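Local coordinates for spike protein P1 (Pseudoalteromonas phage pm2, PDB 2VVE), which binds the host receptor as the spike at the fivefold vertices of the virion, its C-terminal part carrying the receptor-binding activity, at residues T209-Y213 against D214-E218; T106-A110 against N111-F115; I118-P121 against P122-G126. One frame throughout, in Å; residues are numbered along the deposited sequence.

In the fold
The three contacts are local and follow one another along the chain within one family region of the spike protein, in the order 2, 3, 1. Contact 2 closes helix 105-110 and leads straight into strand 116-120; contact 3 takes up that strand and turns it out at its far end, with the two centres about 24 Å apart. Strand 116-120 pairs antiparallel with strand 200-208, whose own end runs into contact 1, where Asp-212 and Asp-214 hold a calcium ion. Contact 1 lies far from the middle of the elongated chain, its centre about 21 Å from that of contact 2 and about 37 Å from that of contact 3. The nearest atoms of contacts 1 and 2 are about 9 Å apart.

Contact 1. Residues T209-Y213 against D214-E218; sequences TELDY and DAVQE. With CA (calcium ion), chain C.
Asp-212 and Asp-214 meet at the start of helix 213-219 and share a calcium ion. Asp-212 holds its carboxylate before the first turn, CG trans to the backbone N (chi1 -171°), and chelates the ion through both oxygens, OD1 and OD2 each 2.5 Å from the metal. OD1 also accepts from Asp-214 N at 2.8 Å, on the lone pair pointing away from OD2, so one oxygen serves the metal and caps the helix. Asp-214 CG stands beside its backbone N instead, and OD2 alone reaches the calcium at 2.3 Å. This oxygen lies 3.1 Å from Asp-212 OD1, a closeness the shared calcium probably makes tolerable by offsetting the repulsion between the two carboxylates. Three waters and Ser-150 O complete the shell, and Asp-212 OD2 is further held by Ser-152 N.

On the outer side, Tyr-213 and Gln-217 stack one helical turn apart. Gln-217 CG lies over one face of the ring, 3.7 Å from its centroid, as a CH-pi contact; beyond CG the chain bends and brings the amide almost parallel to the ring, the planes 6° apart. The backbone bond from Gln-217 N to Tyr-213 O fixes the same turn. On another flank Leu-211 CG meets Val-216 CG2 at 3.7 Å, the two side chains crossing nearly at right angles, and Val-216 N donates to Asp-212 O. The whole is an aspartate N-cap doubling as a bidentate ligand of a calcium site at a helix start.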
loop_
_atom_site.group_PDB
_atom_site.type_symbol
_atom_site.label_atom_id
_atom_site.label_comp_id
_atom_site.label_asym_id
_atom_site.label_seq_id
_atom_site.Cartn_x
_atom_site.Cartn_y
_atom_site.Cartn_z
ATOM N N THR A 209 21.340 -35.279 13.568
ATOM C CA THR A 209 22.705 -34.786 13.850
ATOM C C THR A 209 23.757 -35.891 13.897
ATOM O O THR A 209 24.963 -35.616 13.911
ATOM C CB THR A 209 22.801 -33.981 15.180
ATOM O OG1 THR A 209 22.502 -34.835 16.292
ATOM C CG2 THR A 209 21.873 -32.777 15.177
ATOM N N GLU A 210 23.298 -37.137 13.964
ATOM C CA GLU A 210 24.192 -38.265 14.177
ATOM C C GLU A 210 24.288 -39.057 12.885
ATOM O O GLU A 210 23.281 -39.557 12.380
ATOM C CB GLU A 210 23.684 -39.141 15.335
ATOM C CG GLU A 210 24.558 -40.343 15.680
ATOM C CD GLU A 210 25.852 -39.966 16.371
ATOM O OE1 GLU A 210 25.842 -39.043 17.217
ATOM O OE2 GLU A 210 26.882 -40.607 16.072
ATOM N N LEU A 211 25.502 -39.133 12.338
ATOM C CA LEU A 211 25.772 -39.956 11.171
ATOM C C LEU A 211 26.492 -41.214 11.672
ATOM O O LEU A 211 27.684 -41.176 11.985
ATOM C CB LEU A 211 26.603 -39.177 10.135
ATOM C CG LEU A 211 27.050 -39.885 8.842
ATOM C CD1 LEU A 211 25.864 -40.424 8.048
ATOM C CD2 LEU A 211 27.878 -38.948 7.984
ATOM N N ASP A 212 25.744 -42.309 11.770
ATOM C CA ASP A 212 26.227 -43.545 12.388
ATOM C C ASP A 212 27.251 -44.225 11.484
ATOM O O ASP A 212 27.055 -44.316 10.274
ATOM C CB ASP A 212 25.044 -44.476 12.693
ATOM C CG ASP A 212 25.435 -45.676 13.535
ATOM O OD1 ASP A 212 26.132 -46.573 13.017
ATOM O OD2 ASP A 212 25.033 -45.738 14.719
ATOM N N TYR A 213 28.345 -44.683 12.088
ATOM C CA TYR A 213 29.419 -45.382 11.378
ATOM C C TYR A 213 28.894 -46.513 10.490
ATOM O O TYR A 213 29.349 -46.684 9.350
ATOM C CB TYR A 213 30.446 -45.909 12.391
ATOM C CG TYR A 213 31.507 -46.826 11.819
ATOM C CD1 TYR A 213 32.628 -46.307 11.173
ATOM C CD2 TYR A 213 31.393 -48.213 11.935
ATOM C CE1 TYR A 213 33.605 -47.145 10.648
ATOM C CE2 TYR A 213 32.363 -49.062 11.411
ATOM C CZ TYR A 213 33.467 -48.521 10.771
ATOM O OH TYR A 213 34.435 -49.352 10.251
ATOM N N ASP A 214 27.936 -47.272 11.021
ATOM C CA ASP A 214 27.370 -48.430 10.339
ATOM C C ASP A 214 26.590 -48.051 9.086
ATOM O O ASP A 214 26.584 -48.798 8.109
ATOM C CB ASP A 214 26.487 -49.224 11.297
ATOM C CG ASP A 214 27.261 -49.763 12.493
ATOM O OD1 ASP A 214 28.338 -50.366 12.307
ATOM O OD2 ASP A 214 26.783 -49.590 13.628
ATOM N N ALA A 215 25.943 -46.885 9.127
ATOM C CA ALA A 215 25.217 -46.334 7.987
ATOM C C ALA A 215 26.178 -45.929 6.878
ATOM O O ALA A 215 25.891 -46.134 5.702
ATOM C CB ALA A 215 24.359 -45.134 8.416
ATOM N N VAL A 216 27.314 -45.352 7.264
ATOM C CA VAL A 216 28.366 -44.984 6.315
ATOM C C VAL A 216 28.928 -46.227 5.593
ATOM O O VAL A 216 29.009 -46.260 4.363
ATOM C CB VAL A 216 29.494 -44.161 7.013
ATOM C CG1 VAL A 216 30.604 -43.800 6.036
ATOM C CG2 VAL A 216 28.917 -42.887 7.656
ATOM N N GLN A 217 29.287 -47.251 6.366
ATOM C CA GLN A 217 29.874 -48.480 5.822
ATOM C C GLN A 217 28.915 -49.302 4.952
ATOM O O GLN A 217 29.273 -49.692 3.838
ATOM C CB GLN A 217 30.447 -49.347 6.950
ATOM C CG GLN A 217 31.441 -48.634 7.869
ATOM C CD GLN A 217 32.564 -47.926 7.120
ATOM O OE1 GLN A 217 33.423 -48.566 6.512
ATOM N NE2 GLN A 217 32.563 -46.598 7.173
ATOM N N GLU A 218 27.706 -49.554 5.457
ATOM C CA GLU A 218 26.744 -50.454 4.801
ATOM C C GLU A 218 26.030 -49.845 3.599
ATOM O O GLU A 218 25.880 -50.493 2.568
ATOM C CB GLU A 218 25.677 -50.935 5.787
ATOM C CG GLU A 218 26.143 -51.951 6.806
ATOM C CD GLU A 218 24.998 -52.500 7.644
ATOM O OE1 GLU A 218 23.915 -52.780 7.079
ATOM O OE2 GLU A 218 25.191 -52.670 8.866
HETATM CA CA CA C . 26.003 -48.016 15.108
HETATM O O HOH W 1 25.142 -47.560 16.950
HETATM O O HOH W 2 28.162 -47.059 15.493
HETATM O O HOH W 3 26.797 -49.737 16.566
#

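Contact 2. Residues T106-A110 against N111-F115; sequences TALEA and NNVPF
Asn-111 against Ala-107 and Val-113 against Leu-108 make a local helix-end contact, where helix 105-110 stops and the chain turns toward strand 116-120. With chi1 at -80°, the Asn-111 side chain folds back along the last turn, and its ND2 donates to Ala-107 O at 3.0 Å, the acceptor lying close to the plane of the Asn-111 amide. Asn-111 N reaches the same oxygen only weakly. Leu-108 O is gripped twice, by Asn-111 N at 3.2 Å and by Val-113 N at 3.0 Å, from opposite faces of the carbonyl. Asn-112, with positive phi (57°), bends the chain so that its N meets Glu-109 O at 3.1 Å from above the carbonyl plane. A water bridges Asn-112 OD1 to Ala-110 O.

On the buried side, Val-113 CG2 rests on Leu-108 CG at 4.0 Å, with Phe-205 and Tyr-224 packed against both residues. Farther out, Glu-109 CG lies 4.0 Å from Phe-115 CE2, while Glu-109 OE2 forms salt bridges with Arg-203 and Arg-105. The paired bonds from Val-113 N and Asn-112 N, with Asn-112 as C-prime residue, define a Schellman motif.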
loop_
_atom_site.group_PDB
_atom_site.type_symbol
_atom_site.label_atom_id
_atom_site.label_comp_id
_atom_site.label_asym_id
_atom_site.label_seq_id
_atom_site.Cartn_x
_atom_site.Cartn_y
_atom_site.Cartn_z
ATOM N N THR A 106 22.838 -20.670 5.362
ATOM C CA THR A 106 23.057 -20.672 3.914
ATOM C C THR A 106 23.370 -22.085 3.397
ATOM O O THR A 106 22.805 -22.523 2.394
ATOM C CB THR A 106 24.155 -19.667 3.513
ATOM O OG1 THR A 106 23.729 -18.356 3.897
ATOM C CG2 THR A 106 24.406 -19.693 2.007
ATOM N N ALA A 107 24.228 -22.803 4.113
ATOM C CA ALA A 107 24.686 -24.128 3.668
ATOM C C ALA A 107 23.537 -25.142 3.694
ATOM O O ALA A 107 23.394 -25.960 2.783
ATOM C CB ALA A 107 25.848 -24.599 4.525
ATOM N N LEU A 108 22.693 -25.053 4.713
ATOM C CA LEU A 108 21.582 -25.997 4.854
ATOM C C LEU A 108 20.544 -25.767 3.750
ATOM O O LEU A 108 20.045 -26.727 3.140
ATOM C CB LEU A 108 20.969 -25.935 6.260
ATOM C CG LEU A 108 21.531 -27.018 7.202
ATOM C CD1 LEU A 108 23.064 -26.918 7.427
ATOM C CD2 LEU A 108 20.789 -27.075 8.548
ATOM N N GLU A 109 20.246 -24.497 3.479
ATOM C CA GLU A 109 19.305 -24.147 2.414
ATOM C C GLU A 109 19.878 -24.557 1.053
ATOM O O GLU A 109 19.146 -25.058 0.199
ATOM C CB GLU A 109 18.956 -22.648 2.448
ATOM C CG GLU A 109 18.210 -22.216 3.700
ATOM C CD GLU A 109 17.758 -20.761 3.651
ATOM O OE1 GLU A 109 17.780 -20.154 2.559
ATOM O OE2 GLU A 109 17.393 -20.223 4.712
ATOM N N ALA A 110 21.186 -24.366 0.866
ATOM C CA ALA A 110 21.846 -24.707 -0.403
ATOM C C ALA A 110 21.738 -26.207 -0.707
ATOM O O ALA A 110 21.749 -26.628 -1.870
ATOM C CB ALA A 110 23.312 -24.268 -0.381
ATOM N N ASN A 111 21.649 -26.998 0.361
ATOM C CA ASN A 111 21.635 -28.446 0.250
ATOM C C ASN A 111 20.238 -29.013 0.474
ATOM O O ASN A 111 20.070 -30.211 0.743
ATOM C CB ASN A 111 22.653 -29.042 1.217
ATOM C CG ASN A 111 24.063 -28.967 0.674
ATOM O OD1 ASN A 111 24.447 -29.772 -0.183
ATOM N ND2 ASN A 111 24.842 -27.990 1.148
ATOM N N ASN A 112 19.247 -28.137 0.324
ATOM C CA ASN A 112 17.837 -28.505 0.364
ATOM C C ASN A 112 17.387 -29.207 1.631
ATOM O O ASN A 112 16.652 -30.198 1.564
ATOM C CB ASN A 112 17.468 -29.331 -0.877
ATOM C CG ASN A 112 17.525 -28.507 -2.155
ATOM O OD1 ASN A 112 17.545 -27.274 -2.114
ATOM N ND2 ASN A 112 17.557 -29.183 -3.292
ATOM N N VAL A 113 17.835 -28.699 2.783
ATOM C CA VAL A 113 17.291 -29.143 4.068
ATOM C C VAL A 113 16.000 -28.345 4.337
ATOM O O VAL A 113 16.062 -27.122 4.515
ATOM C CB VAL A 113 18.317 -28.954 5.229
ATOM C CG1 VAL A 113 17.707 -29.388 6.588
ATOM C CG2 VAL A 113 19.636 -29.691 4.931
ATOM N N PRO A 114 14.822 -29.016 4.327
ATOM C CA PRO A 114 13.572 -28.303 4.599
ATOM C C PRO A 114 13.556 -27.560 5.926
ATOM O O PRO A 114 14.080 -28.045 6.940
ATOM C CB PRO A 114 12.516 -29.416 4.571
ATOM C CG PRO A 114 13.088 -30.415 3.614
ATOM C CD PRO A 114 14.555 -30.424 3.985
ATOM N N PHE A 115 12.959 -26.380 5.902
ATOM C CA PHE A 115 12.855 -25.546 7.092
ATOM C C PHE A 115 11.444 -24.988 7.247
ATOM O O PHE A 115 10.588 -25.097 6.347
ATOM C CB PHE A 115 13.872 -24.388 7.018
ATOM C CG PHE A 115 13.664 -23.468 5.839
ATOM C CD1 PHE A 115 12.673 -22.480 5.863
ATOM C CD2 PHE A 115 14.454 -23.603 4.694
ATOM C CE1 PHE A 115 12.485 -21.637 4.766
ATOM C CE2 PHE A 115 14.272 -22.768 3.594
ATOM C CZ PHE A 115 13.283 -21.784 3.629
HETATM O O HOH W 4 19.467 -26.767 -4.072
#

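Contact 3. Residues I118-P121 against P122-G126; sequences IDVP and PELDG
Val-120 and Leu-124 form the apolar centre of this turn: Val-120 CG1 touches Leu-124 CD2 at 3.7 Å, the two side chains crossing at about a right angle. A trans first torsion in Leu-124 (chi1 -176°) lays the isobutyl group back across the end of strand 116-120. The same Val-120 CG1 also meets Leu-124 CB, at 3.8 Å, and so touches the leucine at both its base and its CD2 branch. Both residues are buried. Leu-240 and Leu-241 of helix 239-242, together with Phe-129, pack on Leu-124, while Leu-197 and His-202 adjoin Val-120.

Next to this centre sits the Pro-121 ring. Its CD and CG meet the leucine, the two side chains inclined to each other, with Pro-121 CD 3.9 Å from Leu-124 CB; its other corner, CB, lies 3.6 Å from Pro-122 CD. These consecutive proline rings restrict the backbone just where the strand ends and the short 3-10 segment 122-124 begins.

Farther out the contact becomes polar. Leu-124 N donates to Pro-121 O at 2.8 Å, with an N-H...O angle of 157°; the donor stands above the carbonyl plane, 53° out of it. Within the following segment, Asp-125 N bonds to Pro-122 O and continues the tight winding. Glu-123 bends at chi2 and brings OE1 to 3.6 Å from Pro-121 CB, while OE2 takes a hydrogen bond from Gln-248 NE2. Asp-125 turns to the neighbouring loop, where OD1 accepts a weak bond from Ala-199 N.

The chemistry is consistent with a turn shaped largely by two prolines and apolar packing: the hydrogen bond from Leu-124 N to Pro-121 O joins 118-121 to 122-126, while the carboxylates of Glu-123 and Asp-125 link its outer edge to surrounding parts of the chain.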
loop_
_atom_site.group_PDB
_atom_site.type_symbol
_atom_site.label_atom_id
_atom_site.label_comp_id
_atom_site.label_asym_id
_atom_site.label_seq_id
_atom_site.Cartn_x
_atom_site.Cartn_y
_atom_site.Cartn_z
ATOM N N ILE A 118 9.430 -19.487 12.469
ATOM C CA ILE A 118 8.580 -19.084 13.598
ATOM C C ILE A 118 8.659 -17.567 13.716
ATOM O O ILE A 118 9.738 -17.013 13.915
ATOM C CB ILE A 118 9.010 -19.722 14.947
ATOM C CG1 ILE A 118 9.084 -21.247 14.839
ATOM C CG2 ILE A 118 8.069 -19.274 16.091
ATOM C CD1 ILE A 118 9.700 -21.922 16.074
ATOM N N ASP A 119 7.512 -16.908 13.599
ATOM C CA ASP A 119 7.455 -15.463 13.798
ATOM C C ASP A 119 7.134 -15.190 15.260
ATOM O O ASP A 119 5.982 -15.340 15.694
ATOM C CB ASP A 119 6.418 -14.834 12.861
ATOM C CG ASP A 119 6.464 -13.314 12.856
ATOM O OD1 ASP A 119 7.388 -12.722 13.456
ATOM O OD2 ASP A 119 5.565 -12.711 12.237
ATOM N N VAL A 120 8.161 -14.796 16.015
ATOM C CA VAL A 120 8.021 -14.529 17.450
ATOM C C VAL A 120 7.466 -13.115 17.667
ATOM O O VAL A 120 8.146 -12.125 17.375
ATOM C CB VAL A 120 9.362 -14.742 18.201
ATOM C CG1 VAL A 120 9.217 -14.448 19.688
ATOM C CG2 VAL A 120 9.845 -16.169 18.016
ATOM N N PRO A 121 6.226 -13.011 18.185
ATOM C CA PRO A 121 5.625 -11.688 18.366
ATOM C C PRO A 121 6.316 -10.923 19.488
ATOM O O PRO A 121 6.969 -11.549 20.334
ATOM C CB PRO A 121 4.179 -12.014 18.763
ATOM C CG PRO A 121 4.257 -13.351 19.388
ATOM C CD PRO A 121 5.332 -14.090 18.655
ATOM N N PRO A 122 6.180 -9.578 19.504
ATOM C CA PRO A 122 6.749 -8.804 20.603
ATOM C C PRO A 122 6.314 -9.364 21.948
ATOM O O PRO A 122 7.100 -9.408 22.882
ATOM C CB PRO A 122 6.160 -7.406 20.395
ATOM C CG PRO A 122 5.902 -7.325 18.935
ATOM C CD PRO A 122 5.511 -8.711 18.512
ATOM N N GLU A 123 5.066 -9.819 22.019
ATOM C CA GLU A 123 4.498 -10.378 23.236
ATOM C C GLU A 123 5.254 -11.628 23.761
ATOM O O GLU A 123 5.108 -11.998 24.928
ATOM C CB GLU A 123 2.996 -10.645 23.023
ATOM C CG GLU A 123 2.105 -9.366 22.871
ATOM C CD GLU A 123 2.155 -8.676 21.478
ATOM O OE1 GLU A 123 2.349 -9.362 20.440
ATOM O OE2 GLU A 123 1.964 -7.429 21.425
ATOM N N LEU A 124 6.074 -12.252 22.908
ATOM C CA LEU A 124 6.863 -13.456 23.266
ATOM C C LEU A 124 8.385 -13.219 23.231
ATOM O O LEU A 124 9.185 -14.160 23.357
ATOM C CB LEU A 124 6.483 -14.624 22.343
ATOM C CG LEU A 124 7.067 -16.040 22.514
ATOM C CD1 LEU A 124 6.427 -16.783 23.683
ATOM C CD2 LEU A 124 6.937 -16.861 21.235
ATOM N N ASP A 125 8.776 -11.961 23.046
ATOM C CA ASP A 125 10.186 -11.580 22.993
ATOM C C ASP A 125 10.933 -12.021 24.252
ATOM O O ASP A 125 10.670 -11.519 25.351
ATOM C CB ASP A 125 10.316 -10.067 22.793
ATOM C CG ASP A 125 11.759 -9.609 22.674
ATOM O OD1 ASP A 125 12.665 -10.472 22.590
ATOM O OD2 ASP A 125 11.976 -8.380 22.668
ATOM N N GLY A 126 11.855 -12.964 24.076
ATOM C CA GLY A 126 12.678 -13.507 25.160
ATOM C C GLY A 126 11.916 -14.335 26.184
ATOM O O GLY A 126 12.362 -14.485 27.323
#